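Long-range contact in mitochondrial enolase superfamily member 1 (Homo sapiens, PDB 4A35), which catalyses the magnesium-dependent dehydration of L-fuconate to 2-keto-3-deoxy-L-fuconate, a step in the breakdown of L-fucose: residues 65-77 and 111-123. Sequence-based numbering, arbitrary orientation.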
# COMPACT_ATOMS: atom_id res chain seq x y z
N VAL A 65 3.31 3.08 14.73
CA VAL A 65 3.73 2.10 13.71
C VAL A 65 4.71 2.76 12.71
O VAL A 65 5.75 2.16 12.30
CB VAL A 65 2.48 1.44 13.03
CG1 VAL A 65 2.93 0.36 12.05
CG2 VAL A 65 1.50 0.87 14.06
N VAL A 66 4.38 3.98 12.29
CA VAL A 66 5.23 4.81 11.40
C VAL A 66 6.60 5.07 12.11
O VAL A 66 7.67 4.87 11.50
CB VAL A 66 4.52 6.12 10.97
CG1 VAL A 66 5.45 7.00 10.15
CG2 VAL A 66 3.22 5.82 10.19
N VAL A 67 6.57 5.50 13.39
CA VAL A 67 7.78 5.71 14.20
C VAL A 67 8.64 4.42 14.16
O VAL A 67 9.84 4.49 13.89
CB VAL A 67 7.43 6.17 15.66
CG1 VAL A 67 8.66 6.08 16.57
CG2 VAL A 67 6.87 7.59 15.64
N CYS A 68 8.02 3.24 14.35
CA CYS A 68 8.72 1.95 14.28
C CYS A 68 9.44 1.76 12.93
O CYS A 68 10.60 1.31 12.87
CB CYS A 68 7.72 0.82 14.51
SG CYS A 68 8.52 -0.77 14.85
N ALA A 69 8.74 2.10 11.85
CA ALA A 69 9.28 1.92 10.50
C ALA A 69 10.39 2.96 10.23
O ALA A 69 11.37 2.62 9.54
CB ALA A 69 8.16 2.04 9.47
N VAL A 70 10.29 4.19 10.81
CA VAL A 70 11.38 5.18 10.70
C VAL A 70 12.66 4.54 11.36
O VAL A 70 13.74 4.55 10.78
CB VAL A 70 11.05 6.58 11.27
CG1 VAL A 70 12.34 7.46 11.33
CG2 VAL A 70 9.96 7.26 10.42
N ASN A 71 12.50 3.95 12.57
CA ASN A 71 13.60 3.26 13.27
C ASN A 71 14.21 2.13 12.41
O ASN A 71 15.43 1.97 12.42
CB ASN A 71 13.15 2.75 14.66
CG ASN A 71 12.99 3.92 15.63
OD1 ASN A 71 13.76 4.90 15.56
ND2 ASN A 71 12.04 3.86 16.56
N ALA A 72 13.37 1.39 11.63
CA ALA A 72 13.85 0.33 10.73
C ALA A 72 14.66 0.90 9.58
O ALA A 72 15.58 0.24 9.09
CB ALA A 72 12.66 -0.50 10.19
N LEU A 73 14.34 2.13 9.14
CA LEU A 73 15.08 2.72 8.02
C LEU A 73 16.32 3.48 8.44
O LEU A 73 17.18 3.75 7.59
CB LEU A 73 14.15 3.71 7.27
CG LEU A 73 13.03 3.07 6.44
CD1 LEU A 73 11.93 4.10 6.13
CD2 LEU A 73 13.59 2.39 5.19
N ALA A 74 16.38 3.89 9.72
CA ALA A 74 17.44 4.78 10.24
C ALA A 74 18.89 4.37 9.88
O ALA A 74 19.71 5.25 9.57
CB ALA A 74 17.32 4.94 11.76
N HIS A 75 19.22 3.05 9.91
CA HIS A 75 20.60 2.59 9.63
C HIS A 75 21.07 3.01 8.18
O HIS A 75 22.29 3.14 7.95
CB HIS A 75 20.73 1.08 9.85
CG HIS A 75 20.01 0.28 8.80
ND1 HIS A 75 20.68 -0.25 7.71
CD2 HIS A 75 18.69 -0.05 8.70
CE1 HIS A 75 19.75 -0.88 6.99
NE2 HIS A 75 18.56 -0.81 7.55
N HIS A 76 20.12 3.23 7.23
CA HIS A 76 20.43 3.68 5.84
C HIS A 76 20.92 5.12 5.79
O HIS A 76 21.65 5.47 4.86
CB HIS A 76 19.22 3.58 4.89
CG HIS A 76 18.80 2.17 4.53
ND1 HIS A 76 19.70 1.25 3.99
CD2 HIS A 76 17.61 1.55 4.72
CE1 HIS A 76 19.00 0.13 3.83
NE2 HIS A 76 17.73 0.29 4.20
N VAL A 77 20.53 5.97 6.77
CA VAL A 77 20.94 7.38 6.73
C VAL A 77 22.06 7.66 7.75
O VAL A 77 22.87 8.55 7.52
CB VAL A 77 19.70 8.33 6.91
CG1 VAL A 77 19.16 8.34 8.34
CG2 VAL A 77 19.98 9.75 6.40
N VAL A 111 2.69 2.14 5.55
CA VAL A 111 3.58 2.56 6.65
C VAL A 111 5.01 2.78 6.19
O VAL A 111 5.62 3.83 6.49
CB VAL A 111 3.54 1.55 7.82
CG1 VAL A 111 4.73 1.77 8.77
CG2 VAL A 111 2.21 1.70 8.57
N VAL A 112 5.55 1.83 5.44
CA VAL A 112 6.98 1.89 5.08
C VAL A 112 7.25 3.14 4.18
O VAL A 112 8.30 3.77 4.36
CB VAL A 112 7.50 0.56 4.44
CG1 VAL A 112 6.95 0.36 3.02
CG2 VAL A 112 9.04 0.50 4.46
N HIS A 113 6.29 3.51 3.33
CA HIS A 113 6.48 4.68 2.45
C HIS A 113 6.28 5.99 3.22
O HIS A 113 7.00 6.98 2.97
CB HIS A 113 5.59 4.60 1.22
CG HIS A 113 6.25 5.15 -0.02
ND1 HIS A 113 7.52 4.74 -0.40
CD2 HIS A 113 5.73 5.94 -1.00
CE1 HIS A 113 7.79 5.41 -1.51
NE2 HIS A 113 6.71 6.08 -1.94
N LEU A 114 5.30 6.02 4.15
CA LEU A 114 5.12 7.19 5.03
C LEU A 114 6.42 7.45 5.82
O LEU A 114 6.92 8.60 5.85
CB LEU A 114 3.96 6.93 6.00
CG LEU A 114 2.56 6.81 5.33
CD1 LEU A 114 1.50 6.66 6.39
CD2 LEU A 114 2.21 8.10 4.52
N ALA A 115 7.02 6.37 6.37
CA ALA A 115 8.27 6.48 7.09
C ALA A 115 9.39 6.97 6.17
O ALA A 115 10.20 7.80 6.57
CB ALA A 115 8.64 5.14 7.73
N THR A 116 9.47 6.41 4.95
CA THR A 116 10.47 6.83 3.96
C THR A 116 10.31 8.35 3.66
O THR A 116 11.33 9.10 3.62
CB THR A 116 10.30 6.02 2.64
OG1 THR A 116 10.55 4.63 2.89
CG2 THR A 116 11.23 6.54 1.54
N ALA A 117 9.04 8.83 3.53
CA ALA A 117 8.80 10.25 3.24
C ALA A 117 9.30 11.13 4.41
O ALA A 117 9.96 12.14 4.15
CB ALA A 117 7.30 10.54 2.97
N ALA A 118 9.13 10.67 5.65
CA ALA A 118 9.56 11.42 6.83
C ALA A 118 11.10 11.56 6.88
O ALA A 118 11.61 12.67 7.12
CB ALA A 118 9.04 10.75 8.11
N VAL A 119 11.81 10.47 6.57
CA VAL A 119 13.29 10.45 6.56
C VAL A 119 13.79 11.34 5.42
O VAL A 119 14.66 12.22 5.64
CB VAL A 119 13.82 8.99 6.46
CG1 VAL A 119 15.31 8.95 6.13
CG2 VAL A 119 13.51 8.20 7.75
N LEU A 120 13.27 11.09 4.20
CA LEU A 120 13.68 11.90 3.02
C LEU A 120 13.36 13.41 3.21
O LEU A 120 14.19 14.26 2.81
CB LEU A 120 13.02 11.35 1.75
CG LEU A 120 13.63 10.05 1.18
CD1 LEU A 120 12.80 9.50 -0.01
CD2 LEU A 120 15.08 10.28 0.70
N ASN A 121 12.20 13.76 3.84
CA ASN A 121 11.86 15.16 4.14
C ASN A 121 12.93 15.80 5.01
O ASN A 121 13.25 16.95 4.78
CB ASN A 121 10.46 15.31 4.81
CG ASN A 121 9.31 15.07 3.82
OD1 ASN A 121 9.50 15.13 2.60
ND2 ASN A 121 8.09 14.84 4.30
N ALA A 122 13.45 15.06 6.04
CA ALA A 122 14.49 15.57 6.92
C ALA A 122 15.82 15.80 6.12
O ALA A 122 16.51 16.80 6.31
CB ALA A 122 14.70 14.61 8.11
N VAL A 123 16.11 14.94 5.13
CA VAL A 123 17.34 15.12 4.34
C VAL A 123 17.21 16.36 3.42
O VAL A 123 18.14 17.16 3.32
CB VAL A 123 17.67 13.82 3.53
CG1 VAL A 123 18.85 14.04 2.58
CG2 VAL A 123 17.98 12.64 4.48
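Ala115 is the knob of this helix pair: its CB drops into the hollow bounded by Val66, Ala69, Val70 and Leu73. Alanines suit the crossing, where the axes pass 8.3 Å apart at -64° and the CB atoms of Ala115 and Ala69 meet at 3.6 Å. Val66, Val70 and Leu73 give the hollow branched walls; Ala69 is its low floor, letting the helices come close. Val70 CG2 leans on Ala115 CB at 3.7 Å, while its other methyl, CG1, anti to the backbone N (chi1 170°), slides past Val119 CG2 at 3.8 Å. The two methyls of a beta-branched valine likewise let Val111 meet two neighbours at once, CG1 lying 3.5 Å from Ala69 CB and CG2 against Val65 CG1. Leu73 supplies the longer bump: its side chain crosses that of Thr116 at about a right angle, CD1 3.6 Å from Thr116 OG1. This hydroxyl suits an apolar seam because Thr116 OG1 donates a hydrogen bond to Val112 O (2.8 Å), on the opposite face of the carbonyl from Thr116 N. A valine in place of Thr116 would probably leave Val112 O without the second of its two donors within the helix. Farther along, Val77 CG2 packs against Val123 CG2. In this N-terminal domain of the enolase superfamily, Val70 touches strand 7-16, Val66, Leu114 and Ala118 rest on strand 52-58, His113 and Leu120 touch helix 89-97, and Val65 packs on Val111 of the second subunit.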